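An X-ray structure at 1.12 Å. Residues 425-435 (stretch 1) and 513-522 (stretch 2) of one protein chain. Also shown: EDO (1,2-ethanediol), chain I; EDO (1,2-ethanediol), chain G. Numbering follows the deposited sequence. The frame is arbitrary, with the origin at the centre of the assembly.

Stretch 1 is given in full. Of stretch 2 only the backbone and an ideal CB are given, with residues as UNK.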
# COMPACT_ATOMS: atom_id res chain seq x y z
N LEU A 425 5.25 -1.56 -0.23
CA LEU A 425 4.65 -0.34 -0.74
C LEU A 425 3.70 -0.64 -1.90
O LEU A 425 2.64 -0.02 -2.03
CB LEU A 425 5.73 0.67 -1.14
CG LEU A 425 5.24 2.05 -1.56
CD1 LEU A 425 4.48 2.75 -0.43
CD2 LEU A 425 6.38 2.91 -2.06
N GLN A 426 4.09 -1.60 -2.74
CA GLN A 426 3.23 -2.07 -3.81
C GLN A 426 1.88 -2.53 -3.25
O GLN A 426 0.83 -2.14 -3.75
CB GLN A 426 3.89 -3.22 -4.58
CG GLN A 426 5.05 -2.80 -5.49
CD GLN A 426 6.39 -2.62 -4.79
OE1 GLN A 426 6.53 -2.85 -3.58
NE2 GLN A 426 7.40 -2.23 -5.57
N MET A 427 1.93 -3.37 -2.21
CA MET A 427 0.72 -3.90 -1.59
C MET A 427 -0.18 -2.80 -1.03
O MET A 427 -1.41 -2.89 -1.13
CB MET A 427 1.08 -4.92 -0.51
CG MET A 427 -0.11 -5.71 -0.01
SD MET A 427 0.30 -7.06 1.09
CE MET A 427 1.45 -8.00 0.07
N ASN A 428 0.43 -1.77 -0.44
CA ASN A 428 -0.33 -0.63 0.06
C ASN A 428 -1.21 -0.01 -1.02
O ASN A 428 -2.24 0.59 -0.71
CB ASN A 428 0.61 0.46 0.59
CG ASN A 428 1.24 0.12 1.92
OD1 ASN A 428 1.20 -1.01 2.39
ND2 ASN A 428 1.88 1.12 2.52
N TYR A 429 -0.77 -0.12 -2.27
CA TYR A 429 -1.48 0.45 -3.41
C TYR A 429 -2.04 -0.60 -4.37
O TYR A 429 -2.18 -0.34 -5.57
CB TYR A 429 -0.64 1.54 -4.10
CG TYR A 429 -0.47 2.72 -3.18
CD1 TYR A 429 -1.42 3.75 -3.17
CD2 TYR A 429 0.58 2.79 -2.27
CE1 TYR A 429 -1.31 4.82 -2.29
CE2 TYR A 429 0.70 3.85 -1.39
CZ TYR A 429 -0.24 4.86 -1.41
OH TYR A 429 -0.11 5.91 -0.52
N TRP A 430 -2.35 -1.78 -3.83
CA TRP A 430 -3.10 -2.78 -4.59
C TRP A 430 -4.62 -2.62 -4.60
O TRP A 430 -5.23 -2.90 -5.63
CB TRP A 430 -2.75 -4.21 -4.17
CG TRP A 430 -1.42 -4.70 -4.64
CD1 TRP A 430 -0.61 -4.13 -5.59
CD2 TRP A 430 -0.75 -5.88 -4.20
NE1 TRP A 430 0.54 -4.88 -5.74
CE2 TRP A 430 0.48 -5.96 -4.90
CE3 TRP A 430 -1.06 -6.88 -3.27
CZ2 TRP A 430 1.39 -7.00 -4.69
CZ3 TRP A 430 -0.15 -7.91 -3.06
CH2 TRP A 430 1.06 -7.97 -3.77
N PRO A 431 -5.26 -2.23 -3.48
CA PRO A 431 -6.73 -2.06 -3.56
C PRO A 431 -7.18 -0.67 -3.98
O PRO A 431 -8.38 -0.43 -4.11
CB PRO A 431 -7.17 -2.31 -2.12
CG PRO A 431 -6.04 -1.77 -1.30
CD PRO A 431 -4.77 -2.00 -2.10
N THR A 432 -6.24 0.23 -4.19
CA THR A 432 -6.56 1.65 -4.29
C THR A 432 -7.50 1.97 -5.45
O THR A 432 -8.37 2.82 -5.32
CB THR A 432 -5.27 2.47 -4.40
OG1 THR A 432 -4.31 1.96 -3.47
CG2 THR A 432 -5.54 3.95 -4.12
N TYR A 433 -7.31 1.29 -6.57
CA TYR A 433 -8.14 1.54 -7.74
C TYR A 433 -9.38 0.66 -7.79
O TYR A 433 -10.49 1.16 -8.01
CB TYR A 433 -7.31 1.39 -9.02
CG TYR A 433 -5.99 2.11 -8.96
CD1 TYR A 433 -5.93 3.50 -9.05
CD2 TYR A 433 -4.79 1.40 -8.81
CE1 TYR A 433 -4.72 4.17 -8.99
CE2 TYR A 433 -3.57 2.06 -8.75
CZ TYR A 433 -3.55 3.44 -8.85
OH TYR A 433 -2.35 4.11 -8.81
N SER A 434 -9.20 -0.64 -7.59
CA SER A 434 -10.32 -1.58 -7.68
C SER A 434 -11.37 -1.31 -6.61
O SER A 434 -12.57 -1.52 -6.84
CB SER A 434 -9.82 -3.03 -7.61
OG SER A 434 -9.24 -3.31 -6.36
N ALA A 435 -10.93 -0.81 -5.45
CA ALA A 435 -11.86 -0.45 -4.38
C ALA A 435 -12.30 1.02 -4.43
O ALA A 435 -12.78 1.56 -3.43
CB ALA A 435 -11.28 -0.81 -3.01
N UNK A 513 4.32 -0.26 -11.90
CA UNK A 513 3.04 -0.92 -12.18
C UNK A 513 1.90 -0.23 -11.44
O UNK A 513 0.86 0.05 -12.03
CB UNK A 513 3.10 -2.40 -11.79
N UNK A 514 2.09 0.02 -10.15
CA UNK A 514 1.06 0.71 -9.36
C UNK A 514 0.75 2.08 -9.94
O UNK A 514 -0.40 2.51 -9.95
CB UNK A 514 1.51 0.85 -7.90
N UNK A 515 1.79 2.75 -10.42
CA UNK A 515 1.65 4.07 -11.01
C UNK A 515 0.85 3.99 -12.32
O UNK A 515 -0.10 4.76 -12.51
CB UNK A 515 3.03 4.69 -11.26
N UNK A 516 1.22 3.07 -13.20
CA UNK A 516 0.52 2.93 -14.47
C UNK A 516 -0.96 2.57 -14.28
O UNK A 516 -1.82 2.99 -15.06
CB UNK A 516 1.21 1.87 -15.33
N UNK A 517 -1.26 1.81 -13.23
CA UNK A 517 -2.65 1.47 -12.93
C UNK A 517 -3.53 2.69 -12.71
O UNK A 517 -4.73 2.64 -12.98
CB UNK A 517 -2.71 0.57 -11.69
N UNK A 518 -2.96 3.80 -12.25
CA UNK A 518 -3.73 5.03 -12.11
C UNK A 518 -4.33 5.44 -13.45
O UNK A 518 -5.45 5.96 -13.49
CB UNK A 518 -2.85 6.15 -11.55
N UNK A 519 -3.58 5.23 -14.53
CA UNK A 519 -4.10 5.45 -15.87
C UNK A 519 -5.05 4.33 -16.32
O UNK A 519 -6.13 4.61 -16.86
CB UNK A 519 -2.94 5.58 -16.86
N UNK A 520 -4.67 3.07 -16.11
CA UNK A 520 -5.51 1.95 -16.53
C UNK A 520 -6.94 2.10 -16.05
O UNK A 520 -7.89 1.86 -16.80
CB UNK A 520 -4.93 0.63 -16.01
N UNK A 521 -7.10 2.45 -14.78
CA UNK A 521 -8.41 2.49 -14.15
C UNK A 521 -9.17 3.81 -14.38
O UNK A 521 -10.36 3.88 -14.08
CB UNK A 521 -8.25 2.25 -12.65
N UNK A 522 -8.49 4.84 -14.89
CA UNK A 522 -9.13 6.15 -15.07
C UNK A 522 -9.31 6.60 -16.51
O UNK A 522 -10.31 7.24 -16.84
CB UNK A 522 -8.31 7.21 -14.33
C1 EDO I . -6.97 2.62 -20.72
O1 EDO I . -6.08 1.81 -19.90
C2 EDO I . -7.21 3.76 -19.68
O2 EDO I . -8.81 3.41 -19.24
C1 EDO G . -4.12 -6.21 -9.20
O1 EDO G . -5.29 -6.62 -10.07
C2 EDO G . -4.60 -4.91 -8.43
O2 EDO G . -4.96 -3.93 -9.44

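Position 513 lies on a helix. Nothing of stretch 1 comes within 5.5 Å of the ideal CB, so any helix-tolerant side chain would do. The residue is Gln513, whose side chain finds a hydrogen bond elsewhere in the structure.

Position 514 points toward stretch 1, where Gln426 O and Tyr429 O both face the same space. Its ideal CB stands 4.4 Å from Tyr429 CB and 5.2 Å from Gln426 O. A short side chain carrying a donor would suit: asparagine, serine or threonine, with a longer amide possible if it could fold back. The residue is Asn514. Its amide reaches between the two carbonyls, with modelled OD1 2.9 Å from Gln426 O and 3.1 Å from Tyr429 O. Three oxygens so close together suggest that the amide is turned over in the model, and its bonding is best left open. Tyr433 OH donates a hydrogen bond to Asn514 O at 2.8 Å, anchoring the end of the tyrosine to the helix.

Positions 515 and 516 point away from stretch 1, so most helix-compatible side chains, apolar or aromatic ones included, would fit. They are Val515 and Tyr516.

Position 517 again points toward stretch 1, and its ideal CB is only 3.4 Å from Tyr433 CE2. Branching at CB would add bulk beside the ring, whereas an unbranched chain can run on past it; alanine, glutamine, glutamate or lysine are all plausible. The residue is Glu517, chi1 m, with CB 3.5 Å from Tyr433 CE2. Its carboxylate serves as an acceptor: O2 of the chain G ethanediol donates to Glu517 OE1 at 2.8 Å. A water lies 2.7 Å from Glu517 OE1 and 2.8 Å from Tyr429 O, within reach of both stretches.

At position 518 the ideal CB lies 3.5 Å from Tyr433 OH, and the backbone passes close to the phenol. A small residue, alanine, glycine or perhaps serine, suits such a close approach. It is Ala518: CA packs 3.4 Å from Tyr433 CE1, and CB 3.7 Å from that same CE1, while Glu517 C and Ala518 N lie over one face of the ring.

Positions 519 and 520 have no part of stretch 1 near their ideal CB atoms, and many residues would fit. They are Tyr519, with an ethanediol carbon over one face of its ring, and Glu520, whose carboxylate is bonded elsewhere in the structure.

Position 521 points toward stretch 1, its ideal CB 3.8 Å from Tyr433 CB. A broad, flat or apolar side chain could cover that methylene: tyrosine, phenylalanine, leucine or methionine. Tyr521 lays its ring face against Tyr433 CB, which sits 3.4 Å from the ring centroid, a CH-pi contact. The two tyrosine rings are nearly parallel, at 16°, but slid apart.

Position 522 points sideways, with nothing of stretch 1 within 5.5 Å of its ideal CB, so many side chains would fit, small polar ones among them. Ser522 turns back along its own chain, OG donating to Ala518 O at 2.7 Å.

Stretch 2 513-522: QNVYEAYEYS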
# COMPACT_ATOMS: atom_id res chain seq x y z
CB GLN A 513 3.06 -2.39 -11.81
CG GLN A 513 3.90 -3.25 -12.73
CD GLN A 513 3.67 -4.73 -12.52
OE1 GLN A 513 2.53 -5.17 -12.40
NE2 GLN A 513 4.74 -5.51 -12.50
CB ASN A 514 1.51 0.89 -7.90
CG ASN A 514 1.65 -0.42 -7.15
OD1 ASN A 514 0.78 -0.80 -6.37
ND2 ASN A 514 2.77 -1.08 -7.35
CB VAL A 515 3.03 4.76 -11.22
CG1 VAL A 515 2.88 6.06 -11.99
CG2 VAL A 515 3.69 5.02 -9.88
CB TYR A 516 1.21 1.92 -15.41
CG TYR A 516 0.51 1.86 -16.75
CD1 TYR A 516 0.62 2.92 -17.65
CD2 TYR A 516 -0.30 0.78 -17.10
CE1 TYR A 516 -0.04 2.90 -18.87
CE2 TYR A 516 -0.97 0.76 -18.33
CZ TYR A 516 -0.84 1.83 -19.20
OH TYR A 516 -1.49 1.83 -20.41
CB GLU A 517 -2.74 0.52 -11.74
CG GLU A 517 -2.17 -0.85 -12.04
CD GLU A 517 -2.90 -1.97 -11.35
OE1 GLU A 517 -3.44 -1.76 -10.24
OE2 GLU A 517 -2.92 -3.09 -11.91
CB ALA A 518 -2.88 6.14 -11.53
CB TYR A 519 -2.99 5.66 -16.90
CG TYR A 519 -3.57 5.88 -18.28
CD1 TYR A 519 -4.32 7.02 -18.54
CD2 TYR A 519 -3.43 4.94 -19.29
CE1 TYR A 519 -4.89 7.25 -19.78
CE2 TYR A 519 -4.01 5.16 -20.56
CZ TYR A 519 -4.73 6.32 -20.78
OH TYR A 519 -5.31 6.57 -22.00
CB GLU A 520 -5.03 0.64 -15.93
CG GLU A 520 -3.83 0.02 -16.53
CD GLU A 520 -3.52 -1.30 -15.86
OE1 GLU A 520 -3.84 -1.44 -14.65
OE2 GLU A 520 -2.96 -2.20 -16.51
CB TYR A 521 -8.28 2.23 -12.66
CG TYR A 521 -8.09 0.78 -12.24
CD1 TYR A 521 -9.19 -0.01 -11.91
CD2 TYR A 521 -6.82 0.23 -12.10
CE1 TYR A 521 -9.03 -1.32 -11.48
CE2 TYR A 521 -6.65 -1.08 -11.66
CZ TYR A 521 -7.76 -1.84 -11.35
OH TYR A 521 -7.62 -3.14 -10.91
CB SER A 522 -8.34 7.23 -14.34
OG SER A 522 -7.09 7.46 -14.98
O HOH W 1 -1.76 -1.21 -8.23
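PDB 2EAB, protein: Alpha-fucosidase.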